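Local coordinates for protein PrgZ (Enterococcus faecalis, PDB 4FAJ) that binds a peptide sex pheromone (cCF10) as an extracellular, membrane-anchored solute-binding receptor, and probably takes part in peptide transport across the membrane, at residues L87-G93 / T209-P213; D308-S312 / L538-K542; N410-D414 / E439-V443. The contacts are given in a common frame with arbitrary orientation. Residues are numbered along the deposited sequence.

Contact 1. Residues L87-G93 / T209-P213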
loop_
_atom_site.group_PDB
_atom_site.type_symbol
_atom_site.label_atom_id
_atom_site.label_comp_id
_atom_site.label_asym_id
_atom_site.label_seq_id
_atom_site.Cartn_x
_atom_site.Cartn_y
_atom_site.Cartn_z
ATOM N N LEU A 87 7.395 -10.080 0.032
ATOM C CA LEU A 87 8.019 -10.088 1.364
ATOM C C LEU A 87 7.124 -10.771 2.407
ATOM O O LEU A 87 7.632 -11.466 3.296
ATOM C CB LEU A 87 8.423 -8.668 1.813
ATOM C CG LEU A 87 9.666 -8.052 1.169
ATOM C CD1 LEU A 87 9.911 -6.619 1.713
ATOM C CD2 LEU A 87 10.907 -8.898 1.355
ATOM N N ALA A 88 5.802 -10.611 2.298
ATOM C CA ALA A 88 4.875 -11.297 3.210
ATOM C C ALA A 88 4.958 -12.826 3.077
ATOM O O ALA A 88 4.585 -13.554 3.995
ATOM C CB ALA A 88 3.435 -10.805 3.000
ATOM N N ASN A 89 5.497 -13.296 1.955
ATOM C CA ASN A 89 5.594 -14.730 1.655
ATOM C C ASN A 89 7.012 -15.344 1.736
ATOM O O ASN A 89 7.144 -16.550 2.013
ATOM C CB ASN A 89 4.948 -14.994 0.302
ATOM C CG ASN A 89 3.445 -14.904 0.364
ATOM O OD1 ASN A 89 2.782 -15.826 0.839
ATOM N ND2 ASN A 89 2.888 -13.796 -0.119
ATOM N N VAL A 90 8.058 -14.539 1.523
ATOM C CA VAL A 90 9.429 -15.011 1.740
ATOM C C VAL A 90 10.006 -14.584 3.092
ATOM O O VAL A 90 11.021 -15.124 3.526
ATOM C CB VAL A 90 10.398 -14.679 0.548
ATOM C CG1 VAL A 90 9.884 -15.318 -0.748
ATOM C CG2 VAL A 90 10.611 -13.164 0.393
ATOM N N MET A 91 9.336 -13.655 3.778
ATOM C CA MET A 91 9.715 -13.250 5.121
ATOM C C MET A 91 8.517 -13.386 6.072
ATOM O O MET A 91 7.421 -13.792 5.662
ATOM C CB MET A 91 10.254 -11.811 5.132
ATOM C CG MET A 91 11.543 -11.641 4.359
ATOM S SD MET A 91 12.373 -10.093 4.700
ATOM C CE MET A 91 13.144 -10.413 6.296
ATOM N N GLU A 92 8.753 -13.089 7.344
ATOM C CA GLU A 92 7.726 -13.164 8.386
ATOM C C GLU A 92 8.079 -12.204 9.513
ATOM O O GLU A 92 9.253 -11.952 9.777
ATOM C CB GLU A 92 7.639 -14.590 8.937
ATOM C CG GLU A 92 6.524 -14.791 9.953
ATOM C CD GLU A 92 6.415 -16.218 10.413
ATOM O OE1 GLU A 92 7.359 -16.720 11.077
ATOM O OE2 GLU A 92 5.371 -16.831 10.122
ATOM N N GLY A 93 7.054 -11.652 10.153
ATOM C CA GLY A 93 7.221 -10.743 11.280
ATOM C C GLY A 93 6.690 -11.334 12.575
ATOM O O GLY A 93 6.401 -12.538 12.666
ATOM N N THR A 209 5.103 -5.538 6.967
ATOM C CA THR A 209 6.435 -5.859 6.446
ATOM C C THR A 209 7.489 -4.857 6.929
ATOM O O THR A 209 8.618 -5.238 7.208
ATOM C CB THR A 209 6.442 -5.992 4.899
ATOM O OG1 THR A 209 6.060 -4.752 4.292
ATOM C CG2 THR A 209 5.501 -7.112 4.453
ATOM N N ALA A 210 7.119 -3.589 7.070
ATOM C CA ALA A 210 8.047 -2.563 7.593
ATOM C C ALA A 210 8.621 -2.891 8.972
ATOM O O ALA A 210 9.736 -2.471 9.302
ATOM C CB ALA A 210 7.361 -1.194 7.636
ATOM N N TYR A 211 7.852 -3.630 9.779
ATOM C CA TYR A 211 8.294 -4.091 11.100
ATOM C C TYR A 211 8.986 -5.477 11.098
ATOM O O TYR A 211 9.348 -5.994 12.159
ATOM C CB TYR A 211 7.089 -4.103 12.071
ATOM C CG TYR A 211 6.748 -2.762 12.683
ATOM C CD1 TYR A 211 5.977 -1.827 11.998
ATOM C CD2 TYR A 211 7.184 -2.437 13.964
ATOM C CE1 TYR A 211 5.653 -0.608 12.579
ATOM C CE2 TYR A 211 6.867 -1.233 14.544
ATOM C CZ TYR A 211 6.097 -0.324 13.856
ATOM O OH TYR A 211 5.799 0.855 14.467
ATOM N N TYR A 212 9.197 -6.069 9.925
ATOM C CA TYR A 212 9.902 -7.359 9.848
ATOM C C TYR A 212 11.339 -7.209 10.360
ATOM O O TYR A 212 11.933 -6.108 10.300
ATOM C CB TYR A 212 9.895 -7.926 8.410
ATOM C CG TYR A 212 8.581 -8.558 7.946
ATOM C CD1 TYR A 212 7.388 -8.398 8.663
ATOM C CD2 TYR A 212 8.526 -9.288 6.759
ATOM C CE1 TYR A 212 6.184 -8.967 8.208
ATOM C CE2 TYR A 212 7.314 -9.856 6.296
ATOM C CZ TYR A 212 6.156 -9.693 7.026
ATOM O OH TYR A 212 4.969 -10.261 6.567
ATOM N N PRO A 213 11.897 -8.297 10.917
ATOM C CA PRO A 213 13.309 -8.239 11.263
ATOM C C PRO A 213 14.175 -8.351 10.009
ATOM O O PRO A 213 13.707 -8.808 8.966
ATOM C CB PRO A 213 13.504 -9.476 12.139
ATOM C CG PRO A 213 12.494 -10.474 11.606
ATOM C CD PRO A 213 11.338 -9.653 11.071
HETATM O O HOH W 1 3.735 -12.895 6.509
#
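At the start of 209-213, a short 3-10 turn, Thr209 directs its methyl at the end of helix 81-90: CG2 lies 4.2 Å from Leu87 CB and 4.1 Å from Ala88 N. The turn is tied by Tyr212 N to Thr209 O (2.9 Å). Tyr212 is the centre of the contact. Its ring slots in where helix 81-90 gives way to extended chain at Met91. Leu87 O, which also accepts the last helical bond from Met91 N (2.8 Å), sits at the ring edge, 3.4 Å from Tyr212 CE2, and Ala88 CA is 3.5 Å from Tyr212 OH. Over one face run the peptide atoms of Glu92 and Gly93, with Gly93 N 3.4 Å from Tyr212 CE1; a side chain at Gly93 would collide with this ring. Met91 CB packs obliquely at 3.5 Å from Tyr212 CD2. A water links Tyr212 OH (2.9 Å) to Ala88 O (2.7 Å), and the same hydroxyl bonds a glycerol that probably comes from the crystallisation liquor. Pro213 closes the contact, its CD 3.4 Å from Glu92 O and its O 3.2 Å from Met91 CE. This is buried loop-to-helix-end packing in a family 5 solute-binding protein. The Glu92 carboxylate hydrogen-bonds Tyr261 and Trp262 and forms a salt bridge with Arg96, near the zinc ligand Asp263. The Asn89 side chain hydrogen-bonds the backbone of Tyr555 and Tyr557, and its backbone bonds Phe239 of strand 239-243, while Tyr211 stacks on Phe162 and reaches helices 139-150 and 202-205.

Contact 2. Residues D308-S312 / L538-K542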
loop_
_atom_site.group_PDB
_atom_site.type_symbol
_atom_site.label_atom_id
_atom_site.label_comp_id
_atom_site.label_asym_id
_atom_site.label_seq_id
_atom_site.Cartn_x
_atom_site.Cartn_y
_atom_site.Cartn_z
ATOM N N ASP A 308 -18.573 -16.627 -15.110
ATOM C CA ASP A 308 -17.772 -17.846 -15.112
ATOM C C ASP A 308 -17.688 -18.423 -13.704
ATOM O O ASP A 308 -17.648 -17.684 -12.720
ATOM C CB ASP A 308 -16.364 -17.554 -15.640
ATOM C CG ASP A 308 -15.589 -18.810 -15.976
ATOM O OD1 ASP A 308 -15.506 -19.140 -17.167
ATOM O OD2 ASP A 308 -15.050 -19.462 -15.061
ATOM N N LYS A 309 -17.642 -19.747 -13.610
ATOM C CA LYS A 309 -17.562 -20.413 -12.312
ATOM C C LYS A 309 -16.271 -20.079 -11.568
ATOM O O LYS A 309 -16.226 -20.180 -10.355
ATOM C CB LYS A 309 -17.711 -21.933 -12.461
ATOM C CG LYS A 309 -16.580 -22.599 -13.216
ATOM C CD LYS A 309 -16.814 -24.095 -13.412
ATOM C CE LYS A 309 -15.610 -24.731 -14.100
ATOM N NZ LYS A 309 -15.276 -24.065 -15.383
ATOM N N GLU A 310 -15.227 -19.684 -12.301
ATOM C CA GLU A 310 -13.927 -19.380 -11.701
ATOM C C GLU A 310 -13.674 -17.872 -11.496
ATOM O O GLU A 310 -12.586 -17.485 -11.091
ATOM C CB GLU A 310 -12.816 -20.038 -12.529
ATOM C CG GLU A 310 -12.793 -21.548 -12.329
ATOM C CD GLU A 310 -11.789 -22.282 -13.202
ATOM O OE1 GLU A 310 -11.405 -21.768 -14.279
ATOM O OE2 GLU A 310 -11.388 -23.395 -12.800
ATOM N N TYR A 311 -14.693 -17.055 -11.750
ATOM C CA TYR A 311 -14.646 -15.598 -11.542
ATOM C C TYR A 311 -14.872 -15.239 -10.071
ATOM O O TYR A 311 -15.723 -15.831 -9.403
ATOM C CB TYR A 311 -15.740 -14.920 -12.388
ATOM C CG TYR A 311 -15.803 -13.396 -12.270
ATOM C CD1 TYR A 311 -16.636 -12.774 -11.335
ATOM C CD2 TYR A 311 -15.036 -12.582 -13.106
ATOM C CE1 TYR A 311 -16.702 -11.367 -11.238
ATOM C CE2 TYR A 311 -15.091 -11.191 -13.016
ATOM C CZ TYR A 311 -15.923 -10.585 -12.080
ATOM O OH TYR A 311 -15.962 -9.197 -12.012
ATOM N N SER A 312 -14.129 -14.253 -9.571
ATOM C CA SER A 312 -14.469 -13.630 -8.284
ATOM C C SER A 312 -14.106 -12.149 -8.317
ATOM O O SER A 312 -13.216 -11.759 -9.053
ATOM C CB SER A 312 -13.736 -14.325 -7.136
ATOM O OG SER A 312 -12.336 -14.111 -7.215
ATOM N N LEU A 538 -9.973 -14.488 -12.718
ATOM C CA LEU A 538 -10.246 -15.902 -12.821
ATOM C C LEU A 538 -9.219 -16.614 -11.966
ATOM O O LEU A 538 -8.070 -16.195 -11.912
ATOM C CB LEU A 538 -10.109 -16.370 -14.266
ATOM C CG LEU A 538 -11.037 -15.698 -15.273
ATOM C CD1 LEU A 538 -10.680 -16.115 -16.707
ATOM C CD2 LEU A 538 -12.496 -16.020 -14.936
ATOM N N GLU A 539 -9.615 -17.692 -11.295
ATOM C CA GLU A 539 -8.654 -18.510 -10.561
ATOM C C GLU A 539 -9.016 -19.977 -10.697
ATOM O O GLU A 539 -10.173 -20.348 -10.556
ATOM C CB GLU A 539 -8.590 -18.082 -9.089
ATOM C CG GLU A 539 -7.566 -18.856 -8.274
ATOM C CD GLU A 539 -7.200 -18.156 -6.981
ATOM O OE1 GLU A 539 -6.531 -17.106 -7.047
ATOM O OE2 GLU A 539 -7.584 -18.659 -5.902
ATOM N N LYS A 540 -8.029 -20.809 -11.005
ATOM C CA LYS A 540 -8.305 -22.217 -11.275
ATOM C C LYS A 540 -8.878 -22.839 -10.001
ATOM O O LYS A 540 -8.430 -22.524 -8.894
ATOM C CB LYS A 540 -7.044 -22.959 -11.731
ATOM C CG LYS A 540 -6.416 -22.441 -13.033
ATOM C CD LYS A 540 -7.189 -22.868 -14.269
ATOM C CE LYS A 540 -6.514 -22.359 -15.553
ATOM N NZ LYS A 540 -7.195 -22.832 -16.784
ATOM N N SER A 541 -9.862 -23.718 -10.184
ATOM C CA SER A 541 -10.566 -24.390 -9.085
ATOM C C SER A 541 -9.627 -25.192 -8.191
ATOM O O SER A 541 -9.849 -25.291 -6.985
ATOM C CB SER A 541 -11.632 -25.334 -9.646
ATOM O OG SER A 541 -12.484 -24.670 -10.561
ATOM N N LYS A 542 -8.575 -25.752 -8.785
ATOM C CA LYS A 542 -7.625 -26.614 -8.060
ATOM C C LYS A 542 -6.853 -25.870 -6.952
ATOM O O LYS A 542 -6.326 -26.504 -6.034
ATOM C CB LYS A 542 -6.633 -27.253 -9.045
ATOM C CG LYS A 542 -5.580 -26.262 -9.557
ATOM C CD LYS A 542 -4.784 -26.764 -10.770
ATOM C CE LYS A 542 -3.761 -25.700 -11.176
ATOM N NZ LYS A 542 -3.060 -25.932 -12.469
HETATM O O HOH W 2 -9.995 -23.156 -16.392
#
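Two antiparallel neighbours in a mixed sheet, strands 311-324 and 528-539, meet here at the end of their pairing, where a type I beta turn from Asp308 to Tyr311 leads into the first and the second runs out into a loop. Tyr311 and Leu538 form a non-hydrogen-bonded pair (CA-CA 4.6 Å). The next polar link is Glu539 N to Glu310 O at 3.0 Å; that same carbonyl also receives a CA-H...O contact from Leu538 CA (3.3 Å). Beyond it the pairing passes from backbone to side chain. Glu310 OE2 takes two bonds from Ser541, from its N (3.0 Å) and, in the conformer given here, its OG (2.8 Å), so one carboxylate oxygen binds the chain where it leaves the strand. The other oxygen, Glu310 OE1, accepts from a water (2.9 Å) that in turn accepts from Lys540 NZ (2.8 Å). Glu310 OE1 is also hydrogen-bonded to Tyr287 OH. Lys540 NZ bonds the carbonyl of Tyr287 as well, and the lysine lies in a cation-pi contact with that ring. Glu539 instead pairs with Lys537. Two bonds close the Asp308-Tyr311 turn: Asp308 OD2 accepts from Glu310 N (2.8 Å), an Asx turn, and Asp308 O from Tyr311 N (3.2 Å). Backbone bonds of Leu538 to Ala295 and of Lys540 to Asp293 continue the sheet to strand 294-297, whose Leu297 touches both Tyr311 and Leu538. Leu538 CD2 lies 4.3 Å from Tyr311 CB and 4.2 Å from Asp308 CB.

Contact 3. Residues N410-D414 / E439-V443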
loop_
_atom_site.group_PDB
_atom_site.type_symbol
_atom_site.label_atom_id
_atom_site.label_comp_id
_atom_site.label_asym_id
_atom_site.label_seq_id
_atom_site.Cartn_x
_atom_site.Cartn_y
_atom_site.Cartn_z
ATOM N N ASN A 410 0.773 28.911 -19.336
ATOM C CA ASN A 410 0.574 27.469 -19.491
ATOM C C ASN A 410 -0.831 27.042 -19.061
ATOM O O ASN A 410 -1.228 27.248 -17.912
ATOM C CB ASN A 410 1.635 26.697 -18.684
ATOM C CG ASN A 410 2.323 25.618 -19.503
ATOM O OD1 ASN A 410 1.670 24.786 -20.134
ATOM N ND2 ASN A 410 3.653 25.631 -19.495
ATOM N N THR A 411 -1.579 26.470 -20.001
ATOM C CA THR A 411 -2.904 25.920 -19.726
ATOM C C THR A 411 -2.862 24.435 -20.045
ATOM O O THR A 411 -3.595 23.944 -20.911
ATOM C CB THR A 411 -3.982 26.618 -20.559
ATOM O OG1 THR A 411 -3.600 26.609 -21.942
ATOM C CG2 THR A 411 -4.136 28.042 -20.102
ATOM N N SER A 412 -1.977 23.741 -19.332
ATOM C CA SER A 412 -1.675 22.345 -19.596
ATOM C C SER A 412 -1.271 21.606 -18.317
ATOM O O SER A 412 -0.545 22.148 -17.477
ATOM C CB SER A 412 -0.547 22.251 -20.627
ATOM O OG SER A 412 0.059 20.975 -20.611
ATOM N N LEU A 413 -1.743 20.366 -18.190
ATOM C CA LEU A 413 -1.406 19.515 -17.058
ATOM C C LEU A 413 -1.029 18.126 -17.545
ATOM O O LEU A 413 -1.745 17.530 -18.345
ATOM C CB LEU A 413 -2.584 19.411 -16.094
ATOM C CG LEU A 413 -2.959 20.680 -15.337
ATOM C CD1 LEU A 413 -4.195 20.429 -14.498
ATOM C CD2 LEU A 413 -1.804 21.169 -14.470
ATOM N N ASP A 414 0.093 17.616 -17.056
ATOM C CA ASP A 414 0.499 16.256 -17.352
ATOM C C ASP A 414 -0.020 15.282 -16.291
ATOM O O ASP A 414 -0.049 15.610 -15.104
ATOM C CB ASP A 414 2.015 16.140 -17.425
ATOM C CG ASP A 414 2.448 14.751 -17.819
ATOM O OD1 ASP A 414 2.110 14.348 -18.948
ATOM O OD2 ASP A 414 3.071 14.051 -16.987
ATOM N N GLU A 439 -12.774 23.909 -20.077
ATOM C CA GLU A 439 -12.598 24.320 -21.470
ATOM C C GLU A 439 -11.232 24.974 -21.626
ATOM O O GLU A 439 -10.869 25.860 -20.858
ATOM C CB GLU A 439 -13.712 25.282 -21.919
ATOM C CG GLU A 439 -14.081 25.201 -23.409
ATOM C CD GLU A 439 -13.428 26.269 -24.281
ATOM O OE1 GLU A 439 -12.428 26.889 -23.845
ATOM O OE2 GLU A 439 -13.925 26.493 -25.414
ATOM N N GLY A 440 -10.471 24.508 -22.607
ATOM C CA GLY A 440 -9.175 25.089 -22.911
ATOM C C GLY A 440 -8.014 24.376 -22.254
ATOM O O GLY A 440 -6.880 24.530 -22.695
ATOM N N LEU A 441 -8.281 23.599 -21.204
ATOM C CA LEU A 441 -7.224 22.849 -20.535
ATOM C C LEU A 441 -6.807 21.660 -21.391
ATOM O O LEU A 441 -7.655 20.873 -21.819
ATOM C CB LEU A 441 -7.696 22.341 -19.175
ATOM C CG LEU A 441 -6.684 21.521 -18.363
ATOM C CD1 LEU A 441 -5.587 22.416 -17.790
ATOM C CD2 LEU A 441 -7.398 20.766 -17.253
ATOM N N LYS A 442 -5.504 21.526 -21.627
ATOM C CA LYS A 442 -4.965 20.325 -22.252
ATOM C C LYS A 442 -4.418 19.401 -21.176
ATOM O O LYS A 442 -3.652 19.836 -20.321
ATOM C CB LYS A 442 -3.851 20.672 -23.254
ATOM C CG LYS A 442 -3.360 19.453 -24.048
ATOM C CD LYS A 442 -2.546 19.826 -25.282
ATOM C CE LYS A 442 -1.128 20.256 -24.925
ATOM N NZ LYS A 442 -0.361 20.692 -26.131
ATOM N N VAL A 443 -4.808 18.129 -21.227
ATOM C CA VAL A 443 -4.226 17.108 -20.359
ATOM C C VAL A 443 -3.445 16.092 -21.194
ATOM O O VAL A 443 -3.988 15.493 -22.119
ATOM C CB VAL A 443 -5.307 16.379 -19.528
ATOM C CG1 VAL A 443 -4.703 15.202 -18.776
ATOM C CG2 VAL A 443 -5.985 17.354 -18.567
HETATM O O HOH W 3 -4.381 24.441 -24.156
#
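Two backbone hydrogen bonds join the beginnings of two parallel strands: Leu413 N to Lys442 O at 2.9 Å, and Lys442 N to Thr411 O at 3.2 Å, the latter almost straight. The backbone of Lys442 thus donates and accepts on either side of Ser412, the residue it faces. CA-H...O contacts add to the ladder, Ser412 CA to Lys442 O (3.3 Å) and Val443 CA to Leu413 O (3.2 Å). Before the strands, a water connects Gly440 O (2.9 Å) with Thr411 OG1 (3.2 Å); Gly440 has a positive phi, at which a CB would press on the preceding carbonyl. The pairing joins the two strands of a beta-alpha-beta unit, 412-418 and 442-448, with helix 421-437 as the crossover. Ser412 and Lys442 share one face of the sheet, Leu413 and Val443 the other. Across the strands, Leu413 CG packs 4.0 Å from Leu441 CD1. Both leucines rest on Leu332, and Val443 touches Leu434 of the crossover helix.

Contacts 2 and 3 belong to one mixed sheet, although their centres lie 43 Å apart: strand 311-324 pairs with 528-539 and with 464-470, which in turn borders 412-418 beside 442-448. Contact 3 falls within the 225 residues between the two segments of contact 2, so at two well-separated places the sheet is held by a local crossover unit and by a much longer chain closure. Contact 1 comes earlier in sequence and touches neither; its centre is 29 Å from that of contact 2 and 43 Å from that of contact 3, on the other side of the chain's centre. It joins the end of helix 81-90 to the loop before helix 216-222.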